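Local coordinates for beta-lactamase/D-alanine Carboxypeptidase (Yersinia pestis, PDB 3RJU), which probably hydrolyses beta-lactams or cleaves D-alanine from cell-wall peptides as a serine hydrolase of the beta-lactamase and penicillin-binding protein family, at residues I31-V36 with E318-V323; I60-K65 with A157-L162; T196-T201 with G218-A223. All coordinates share one frame; numbering follows the deposited sequence. Where two conformers were deposited one is given.

Interaction 1. Residues I31-V36 with E318-V323; sequences IDNNQV and EKNIGV
Ile31 and Gly322 hold each other through two backbone hydrogen bonds. Ile31 N donates to Gly322 O at 2.8 Å, and Gly322 N donates to Ile31 O at 2.9 Å. They form an antiparallel hydrogen-bonded pair that joins strand 25-32 to strand 321-328 in the large antiparallel sheet of this beta-lactamase fold. Asn33 N adds a third bond, to Asn320 O at 2.8 Å. It is nearly straight at the hydrogen (176°), although the donor is tilted 23° from the carbonyl plane. Between these bonds Asp32 faces Ile321 in a non-hydrogen-bonded pair. Two CA-H...O contacts add to the seam, one from Ile321 CA to Ile31 O and one from Asp32 CA to Asn320 O.

The strand ends here in a type II' beta turn from Asp32 to Gln35. This is the hairpin between strands 25-32 and 35-42. On the partner side Asn320 and Ile321 both face Val316, which makes a G1 beta bulge at the start of strand 321-328. Asn320 OD1 is hydrogen-bonded to Ala245 N in a loop.

The two faces of the pair are packed differently. Ile31 lies on one face, against Met240 and Gln241 of helix 233-241. Asp32 and Ile321 share the other, where Leu349 of helix 336-349 touches both. Their side chains run side by side and point the same way. Asp32 OD2 is hydrogen-bonded to Ser1 OG. With CG anti to the backbone N (chi1 -176°), the Asp32 carboxylate packs alongside the isoleucine: Asp32 CG is 3.6 Å from Ile321 CG1, and Asp32 OD2 is 3.8 Å from Ile321 CD1.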
loop_
_atom_site.group_PDB
_atom_site.type_symbol
_atom_site.label_atom_id
_atom_site.label_comp_id
_atom_site.label_asym_id
_atom_site.label_seq_id
_atom_site.Cartn_x
_atom_site.Cartn_y
_atom_site.Cartn_z
ATOM N N ILE A 31 1.305 -11.628 -12.508
ATOM C CA ILE A 31 1.230 -13.025 -12.109
ATOM C C ILE A 31 -0.114 -13.543 -12.558
ATOM O O ILE A 31 -1.134 -12.958 -12.235
ATOM C CB ILE A 31 1.354 -13.215 -10.583
ATOM C CG1 ILE A 31 2.729 -12.759 -10.099
ATOM C CG2 ILE A 31 1.123 -14.698 -10.218
ATOM C CD1 ILE A 31 2.905 -12.699 -8.578
ATOM N N ASP A 32 -0.114 -14.641 -13.309
ATOM C CA ASP A 32 -1.355 -15.226 -13.794
ATOM C C ASP A 32 -1.202 -16.731 -13.659
ATOM O O ASP A 32 -0.603 -17.386 -14.510
ATOM C CB ASP A 32 -1.596 -14.804 -15.245
ATOM C CG ASP A 32 -2.931 -15.298 -15.792
ATOM O OD1 ASP A 32 -3.434 -16.355 -15.343
ATOM O OD2 ASP A 32 -3.464 -14.631 -16.703
ATOM N N ASN A 33 -1.734 -17.278 -12.568
ATOM C CA ASN A 33 -1.548 -18.693 -12.236
ATOM C C ASN A 33 -0.063 -19.061 -12.272
ATOM O O ASN A 33 0.716 -18.557 -11.462
ATOM C CB ASN A 33 -2.383 -19.585 -13.157
ATOM C CG ASN A 33 -2.510 -21.019 -12.641
ATOM O OD1 ASN A 33 -2.244 -21.312 -11.469
ATOM N ND2 ASN A 33 -2.927 -21.921 -13.524
ATOM N N ASN A 34 0.346 -19.919 -13.203
ATOM C CA ASN A 34 1.754 -20.316 -13.246
ATOM C C ASN A 34 2.668 -19.377 -14.027
ATOM O O ASN A 34 3.880 -19.599 -14.089
ATOM C CB ASN A 34 1.896 -21.734 -13.783
ATOM C CG ASN A 34 1.192 -22.728 -12.918
ATOM O OD1 ASN A 34 1.459 -22.817 -11.724
ATOM N ND2 ASN A 34 0.257 -23.459 -13.502
ATOM N N GLN A 35 2.087 -18.340 -14.620
ATOM C CA GLN A 35 2.835 -17.430 -15.483
ATOM C C GLN A 35 3.272 -16.212 -14.701
ATOM O O GLN A 35 2.481 -15.619 -13.966
ATOM C CB GLN A 35 1.979 -16.959 -16.663
ATOM C CG GLN A 35 1.415 -18.066 -17.510
ATOM C CD GLN A 35 2.448 -19.106 -17.844
ATOM O OE1 GLN A 35 3.447 -18.818 -18.500
ATOM N NE2 GLN A 35 2.230 -20.328 -17.365
ATOM N N VAL A 36 4.539 -15.846 -14.852
ATOM C CA VAL A 36 5.018 -14.559 -14.373
ATOM C C VAL A 36 5.585 -13.800 -15.568
ATOM O O VAL A 36 6.484 -14.291 -16.257
ATOM C CB VAL A 36 6.096 -14.717 -13.285
ATOM C CG1 VAL A 36 6.690 -13.340 -12.909
ATOM C CG2 VAL A 36 5.512 -15.427 -12.061
ATOM N N GLU A 318 -9.582 -14.853 -7.025
ATOM C CA GLU A 318 -10.268 -16.087 -7.368
ATOM C C GLU A 318 -9.736 -16.672 -8.674
ATOM O O GLU A 318 -9.841 -17.880 -8.899
ATOM C CB GLU A 318 -11.782 -15.863 -7.437
ATOM C CG GLU A 318 -12.203 -14.814 -8.439
ATOM C CD GLU A 318 -12.435 -13.429 -7.835
ATOM O OE1 GLU A 318 -11.618 -12.929 -7.007
ATOM O OE2 GLU A 318 -13.460 -12.838 -8.219
ATOM N N LYS A 319 -9.157 -15.813 -9.515
ATOM C CA LYS A 319 -8.610 -16.236 -10.810
ATOM C C LYS A 319 -7.082 -16.281 -10.786
ATOM O O LYS A 319 -6.456 -16.484 -11.834
ATOM C CB LYS A 319 -9.046 -15.304 -11.953
ATOM C CG LYS A 319 -10.534 -15.170 -12.184
ATOM C CD LYS A 319 -11.185 -16.443 -12.610
ATOM C CE LYS A 319 -12.678 -16.209 -12.825
ATOM N NZ LYS A 319 -12.860 -15.155 -13.856
ATOM N N ASN A 320 -6.484 -16.089 -9.605
ATOM C CA ASN A 320 -5.028 -16.177 -9.454
ATOM C C ASN A 320 -4.288 -15.194 -10.340
ATOM O O ASN A 320 -3.232 -15.534 -10.896
ATOM C CB ASN A 320 -4.545 -17.593 -9.755
ATOM C CG ASN A 320 -5.203 -18.610 -8.863
ATOM O OD1 ASN A 320 -5.386 -18.377 -7.659
ATOM N ND2 ASN A 320 -5.597 -19.726 -9.448
ATOM N N ILE A 321 -4.845 -13.994 -10.472
ATOM C CA ILE A 321 -4.272 -12.971 -11.329
ATOM C C ILE A 321 -3.974 -11.743 -10.499
ATOM O O ILE A 321 -4.827 -11.277 -9.734
ATOM C CB ILE A 321 -5.238 -12.621 -12.478
ATOM C CG1 ILE A 321 -5.253 -13.774 -13.489
ATOM C CG2 ILE A 321 -4.855 -11.262 -13.157
ATOM C CD1 ILE A 321 -6.429 -13.738 -14.469
ATOM N N GLY A 322 -2.755 -11.226 -10.631
ATOM C CA GLY A 322 -2.384 -9.996 -9.961
ATOM C C GLY A 322 -1.434 -9.194 -10.825
ATOM O O GLY A 322 -0.575 -9.771 -11.493
ATOM N N VAL A 323 -1.579 -7.871 -10.797
ATOM C CA VAL A 323 -0.688 -6.975 -11.507
ATOM C C VAL A 323 -0.191 -5.902 -10.561
ATOM O O VAL A 323 -0.972 -5.285 -9.842
ATOM C CB VAL A 323 -1.393 -6.313 -12.687
ATOM C CG1 VAL A 323 -0.437 -5.353 -13.362
ATOM C CG2 VAL A 323 -1.860 -7.399 -13.673
#

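Interaction 2. Residues I60-K65 with A157-L162; sequences IASITK and AAYSNL. With CIT (citric acid), chain B.
Ser62 and Asn161 mark the nearest approach of the two backbones, with their CA atoms 8.4 Å apart, and side chains span the gap. Lys65 does most of the reaching. Its chain is extended through chi3 and bends only at chi4 (65°), which sets NZ among three side-chain oxygens. NZ donates to Asn161 OD1 at 2.7 Å, nearly in line with that C=O bond. It also donates to Tyr159 OH at 2.9 Å and to Ser62 OG at 2.9 Å. Ser226 O is a fourth oxygen hydrogen-bonded to Lys65 NZ, so the N-H groups must be shared among four acceptors. The Lys65 and Asn161 side chains cross at about a right angle.

The spacing of Ser62 and Lys65 at the start of helix 64-77 fits the SxxK motif of serine beta-lactamases and penicillin-binding proteins. Tyr159 and Asn161 fit the YxN motif, and Lys302 lies beside them as in a K(T/S)G-type motif. By analogy with the family, Ser62 is probably the nucleophile and this is probably the active site.

Tyr159 CG is anti to its backbone N (chi1 -173°), which turns the ring toward residues 60-65, and OH at its far end reaches Ser62 and Lys65. Tyr159 OH is also hydrogen-bonded to Lys302 NZ. Ser62 OG lies at the ring edge, near its plane, 2.8 Å from Tyr159 OH. His114 stacks on the tyrosine ring.

A citrate, probably from the crystallisation liquor, occupies the site. One of its carboxylates meets both hydroxyls. Ser62 OG donates to citrate O3 at 2.6 Å, while Tyr159 OH makes a weak bond to citrate O4. A second carboxylate places O6 over one ring face, 3.7 Å above the plane and offset toward the rim.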
loop_
_atom_site.group_PDB
_atom_site.type_symbol
_atom_site.label_atom_id
_atom_site.label_comp_id
_atom_site.label_asym_id
_atom_site.label_seq_id
_atom_site.Cartn_x
_atom_site.Cartn_y
_atom_site.Cartn_z
ATOM N N ILE A 60 7.314 2.243 -2.676
ATOM C CA ILE A 60 5.984 1.697 -2.948
ATOM C C ILE A 60 4.865 2.596 -2.423
ATOM O O ILE A 60 3.685 2.347 -2.681
ATOM C CB ILE A 60 5.808 0.231 -2.449
ATOM C CG1 ILE A 60 5.762 0.158 -0.913
ATOM C CG2 ILE A 60 6.925 -0.668 -3.008
ATOM C CD1 ILE A 60 5.464 -1.270 -0.399
ATOM N N ALA A 61 5.239 3.650 -1.702
ATOM C CA ALA A 61 4.265 4.592 -1.169
ATOM C C ALA A 61 3.178 3.818 -0.425
ATOM O O ALA A 61 3.498 2.916 0.339
ATOM C CB ALA A 61 3.681 5.495 -2.285
ATOM N N SER A 62 1.904 4.128 -0.659
ATOM C CA SER A 62 0.831 3.574 0.187
ATOM C C SER A 62 0.525 2.080 0.010
ATOM O O SER A 62 -0.342 1.533 0.702
ATOM C CB SER A 62 -0.446 4.413 0.070
ATOM O OG SER A 62 -0.212 5.725 0.558
ATOM N N ILE A 63 1.218 1.397 -0.896
ATOM C CA ILE A 63 1.146 -0.067 -0.877
ATOM C C ILE A 63 1.607 -0.527 0.520
ATOM O O ILE A 63 1.211 -1.595 1.010
ATOM C CB ILE A 63 2.026 -0.715 -2.002
ATOM C CG1 ILE A 63 1.580 -0.239 -3.393
ATOM C CG2 ILE A 63 1.968 -2.214 -1.936
ATOM C CD1 ILE A 63 0.142 -0.528 -3.730
ATOM N N THR A 64 2.414 0.318 1.165
ATOM C CA THR A 64 2.863 0.107 2.547
ATOM C C THR A 64 1.690 -0.237 3.465
ATOM O O THR A 64 1.817 -1.098 4.336
ATOM C CB THR A 64 3.554 1.377 3.108
ATOM O OG1 THR A 64 4.773 1.612 2.393
ATOM C CG2 THR A 64 3.883 1.216 4.611
ATOM N N LYS A 65 0.548 0.421 3.269
ATOM C CA LYS A 65 -0.612 0.197 4.145
ATOM C C LYS A 65 -1.089 -1.251 4.124
ATOM O O LYS A 65 -1.566 -1.759 5.143
ATOM C CB LYS A 65 -1.760 1.113 3.738
ATOM C CG LYS A 65 -1.470 2.589 3.972
ATOM C CD LYS A 65 -2.680 3.450 3.662
ATOM C CE LYS A 65 -2.470 4.917 4.046
ATOM N NZ LYS A 65 -1.387 5.571 3.235
ATOM N N ALA A 157 -15.573 7.351 5.835
ATOM C CA ALA A 157 -14.218 7.010 5.416
ATOM C C ALA A 157 -13.531 8.289 4.985
ATOM O O ALA A 157 -14.091 9.059 4.215
ATOM C CB ALA A 157 -14.222 6.017 4.268
ATOM N N ALA A 158 -12.311 8.498 5.464
ATOM C CA ALA A 158 -11.500 9.619 5.016
ATOM C C ALA A 158 -10.089 9.111 5.035
ATOM O O ALA A 158 -9.521 8.866 6.099
ATOM C CB ALA A 158 -11.659 10.811 5.931
ATOM N N TYR A 159 -9.527 8.918 3.848
ATOM C CA TYR A 159 -8.216 8.301 3.702
ATOM C C TYR A 159 -7.223 9.019 4.597
ATOM O O TYR A 159 -7.142 10.256 4.584
ATOM C CB TYR A 159 -7.779 8.443 2.263
ATOM C CG TYR A 159 -6.514 7.724 1.913
ATOM C CD1 TYR A 159 -6.539 6.364 1.602
ATOM C CD2 TYR A 159 -5.291 8.392 1.875
ATOM C CE1 TYR A 159 -5.386 5.680 1.247
ATOM C CE2 TYR A 159 -4.122 7.717 1.528
ATOM C CZ TYR A 159 -4.174 6.362 1.203
ATOM O OH TYR A 159 -3.032 5.694 0.833
ATOM N N SER A 160 -6.449 8.246 5.351
ATOM C CA SER A 160 -5.522 8.832 6.311
ATOM C C SER A 160 -4.165 8.130 6.342
ATOM O O SER A 160 -4.076 6.895 6.411
ATOM C CB SER A 160 -6.144 8.875 7.713
ATOM O OG SER A 160 -5.214 9.385 8.648
ATOM N N ASN A 161 -3.117 8.941 6.240
ATOM C CA ASN A 161 -1.757 8.513 6.512
ATOM C C ASN A 161 -1.477 8.488 8.011
ATOM O O ASN A 161 -0.966 7.486 8.530
ATOM C CB ASN A 161 -0.783 9.420 5.775
ATOM C CG ASN A 161 -0.904 9.262 4.266
ATOM O OD1 ASN A 161 -1.140 8.159 3.777
ATOM N ND2 ASN A 161 -0.745 10.357 3.524
ATOM N N LEU A 162 -1.833 9.580 8.690
ATOM C CA LEU A 162 -1.673 9.671 10.141
ATOM C C LEU A 162 -2.216 8.428 10.859
ATOM O O LEU A 162 -1.533 7.840 11.699
ATOM C CB LEU A 162 -2.403 10.898 10.664
ATOM C CG LEU A 162 -2.467 11.045 12.179
ATOM C CD1 LEU A 162 -1.038 11.096 12.761
ATOM C CD2 LEU A 162 -3.275 12.300 12.549
HETATM C C1 CIT B . -2.609 11.138 -3.857
HETATM O O1 CIT B . -1.533 11.327 -4.480
HETATM O O2 CIT B . -3.026 12.046 -3.123
HETATM C C2 CIT B . -3.392 9.854 -3.986
HETATM C C3 CIT B . -3.053 8.910 -2.827
HETATM O O7 CIT B . -3.499 9.532 -1.599
HETATM C C4 CIT B . -1.545 8.657 -2.747
HETATM C C5 CIT B . -1.185 7.701 -1.625
HETATM O O3 CIT B . -0.131 7.037 -1.650
HETATM O O4 CIT B . -1.962 7.570 -0.645
HETATM C C6 CIT B . -3.817 7.617 -3.026
HETATM O O5 CIT B . -3.436 6.806 -3.893
HETATM O O6 CIT B . -4.847 7.394 -2.329
#

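Interaction 3. Residues T196-T201 with G218-A223; sequences TTLTPT and GNTVAA
An ST turn and an Asx turn meet where two loops flank the short helix 202-205, and one backbone hydrogen bond joins the loops, from Thr220 N to Leu198 O. It is 2.9 Å long and nearly straight (172°), with the donor in the carbonyl plane. Asn219 CA adds a CA-H...O contact to the same oxygen. In the ST turn, Thr197 OG1 accepts from Thr199 N at 2.9 Å. In the Asx turn, Asn219 OD1 accepts from Val221 N at 2.9 Å.

Side chains pack around the joining bond. Leu198 CB rests against Val221 CG2 at 3.7 Å, and Leu198 CD2 lies 3.6 Å from Thr220 OG1. Thr199 runs side by side with Asn219. Thr199 CG2 stands anti to the carbonyl carbon, 3.5 Å from Asn219 ND2, and also touches Val221 CG2. Pro200 CD packs on Gly218 O at 3.7 Å.

The disulfide Cys205-Cys217 links the two arms nearby, and Pro200 touches both cysteines. Tyr230 of strand 230-231 is hydrogen-bonded through its hydroxyl to Gly218 O and touches Pro200 and Thr220. Thr220 OG1 is hydrogen-bonded to Gly228 O just before that strand. Leu198 packs on Leu183 of helix 179-191, and Thr201 forms the N-cap of helix 202-205.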
loop_
_atom_site.group_PDB
_atom_site.type_symbol
_atom_site.label_atom_id
_atom_site.label_comp_id
_atom_site.label_asym_id
_atom_site.label_seq_id
_atom_site.Cartn_x
_atom_site.Cartn_y
_atom_site.Cartn_z
ATOM N N THR A 196 13.511 -4.834 0.766
ATOM C CA THR A 196 12.280 -4.194 1.221
ATOM C C THR A 196 12.511 -3.682 2.639
ATOM O O THR A 196 12.769 -4.468 3.561
ATOM C CB THR A 196 11.074 -5.158 1.136
ATOM O OG1 THR A 196 10.883 -5.560 -0.232
ATOM C CG2 THR A 196 9.785 -4.494 1.652
ATOM N N THR A 197 12.455 -2.362 2.806
ATOM C CA THR A 197 13.054 -1.747 3.978
ATOM C C THR A 197 12.558 -0.319 4.188
ATOM O O THR A 197 12.091 0.322 3.247
ATOM C CB THR A 197 14.603 -1.728 3.840
ATOM O OG1 THR A 197 15.191 -1.208 5.039
ATOM C CG2 THR A 197 15.054 -0.879 2.643
ATOM N N LEU A 198 12.655 0.159 5.429
ATOM C CA LEU A 198 12.424 1.555 5.781
ATOM C C LEU A 198 13.751 2.252 6.030
ATOM O O LEU A 198 13.801 3.460 6.267
ATOM C CB LEU A 198 11.574 1.651 7.051
ATOM C CG LEU A 198 10.145 1.131 6.931
ATOM C CD1 LEU A 198 9.572 0.755 8.304
ATOM C CD2 LEU A 198 9.257 2.141 6.199
ATOM N N THR A 199 14.832 1.489 5.969
ATOM C CA THR A 199 16.148 2.017 6.290
ATOM C C THR A 199 17.180 1.551 5.252
ATOM O O THR A 199 18.061 0.737 5.549
ATOM C CB THR A 199 16.581 1.562 7.707
ATOM O OG1 THR A 199 16.564 0.131 7.774
ATOM C CG2 THR A 199 15.606 2.097 8.768
ATOM N N PRO A 200 17.070 2.063 4.021
ATOM C CA PRO A 200 17.976 1.596 2.966
ATOM C C PRO A 200 19.440 1.943 3.215
ATOM O O PRO A 200 19.771 2.976 3.811
ATOM C CB PRO A 200 17.458 2.308 1.712
ATOM C CG PRO A 200 16.759 3.528 2.239
ATOM C CD PRO A 200 16.136 3.096 3.540
ATOM N N THR A 201 20.314 1.062 2.751
ATOM C CA THR A 201 21.745 1.328 2.774
ATOM C C THR A 201 22.138 2.214 1.597
ATOM O O THR A 201 21.327 2.479 0.702
ATOM C CB THR A 201 22.530 0.034 2.631
ATOM O OG1 THR A 201 22.230 -0.549 1.354
ATOM C CG2 THR A 201 22.160 -0.944 3.744
ATOM N N GLY A 218 16.393 8.233 2.069
ATOM C CA GLY A 218 16.754 8.215 3.474
ATOM C C GLY A 218 15.853 7.329 4.298
ATOM O O GLY A 218 15.043 6.576 3.766
ATOM N N ASN A 219 16.035 7.403 5.607
ATOM C CA ASN A 219 15.243 6.653 6.563
ATOM C C ASN A 219 13.806 7.165 6.508
ATOM O O ASN A 219 13.564 8.368 6.627
ATOM C CB ASN A 219 15.875 6.862 7.947
ATOM C CG ASN A 219 15.104 6.195 9.081
ATOM O OD1 ASN A 219 13.901 6.391 9.237
ATOM N ND2 ASN A 219 15.818 5.432 9.905
ATOM N N THR A 220 12.860 6.250 6.305
ATOM C CA THR A 220 11.452 6.605 6.205
ATOM C C THR A 220 10.615 5.943 7.308
ATOM O O THR A 220 9.389 5.766 7.169
ATOM C CB THR A 220 10.900 6.192 4.840
ATOM O OG1 THR A 220 11.176 4.805 4.624
ATOM C CG2 THR A 220 11.523 7.037 3.700
ATOM N N VAL A 221 11.261 5.602 8.417
ATOM C CA VAL A 221 10.553 4.967 9.520
ATOM C C VAL A 221 9.382 5.824 10.048
ATOM O O VAL A 221 8.392 5.283 10.557
ATOM C CB VAL A 221 11.525 4.589 10.655
ATOM C CG1 VAL A 221 10.756 4.170 11.920
ATOM C CG2 VAL A 221 12.448 3.485 10.190
ATOM N N ALA A 222 9.479 7.146 9.912
ATOM C CA ALA A 222 8.372 8.023 10.312
ATOM C C ALA A 222 7.043 7.649 9.644
ATOM O O ALA A 222 5.975 7.842 10.228
ATOM C CB ALA A 222 8.694 9.465 10.033
ATOM N N ALA A 223 7.111 7.117 8.425
ATOM C CA ALA A 223 5.906 6.717 7.701
ATOM C C ALA A 223 5.825 5.188 7.581
ATOM O O ALA A 223 5.345 4.650 6.581
ATOM C CB ALA A 223 5.882 7.374 6.308
#

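How the interactions relate
From the N terminus, the chain first meets residues 31-36 at the hairpin of strands 25-32 and 35-42. Their partner, 318-323, comes 282 residues later, so interaction 1 closes a loop that encloses both other contacts. Within it, interaction 2 joins the start of helix 64-77 to the segment that leads from strand 156-158 into helix 162-175. Interaction 3 follows in series and closes a short loop around helix 202-205. Interactions 2 and 3 have centres about 16 Å apart and touch by packing, Thr64 CG2 to Ala223 O at 4.2 Å. Interaction 1 stands apart near the edge of the large sheet that strand 35-42 forms, its centre about 25 Å from that of interaction 2.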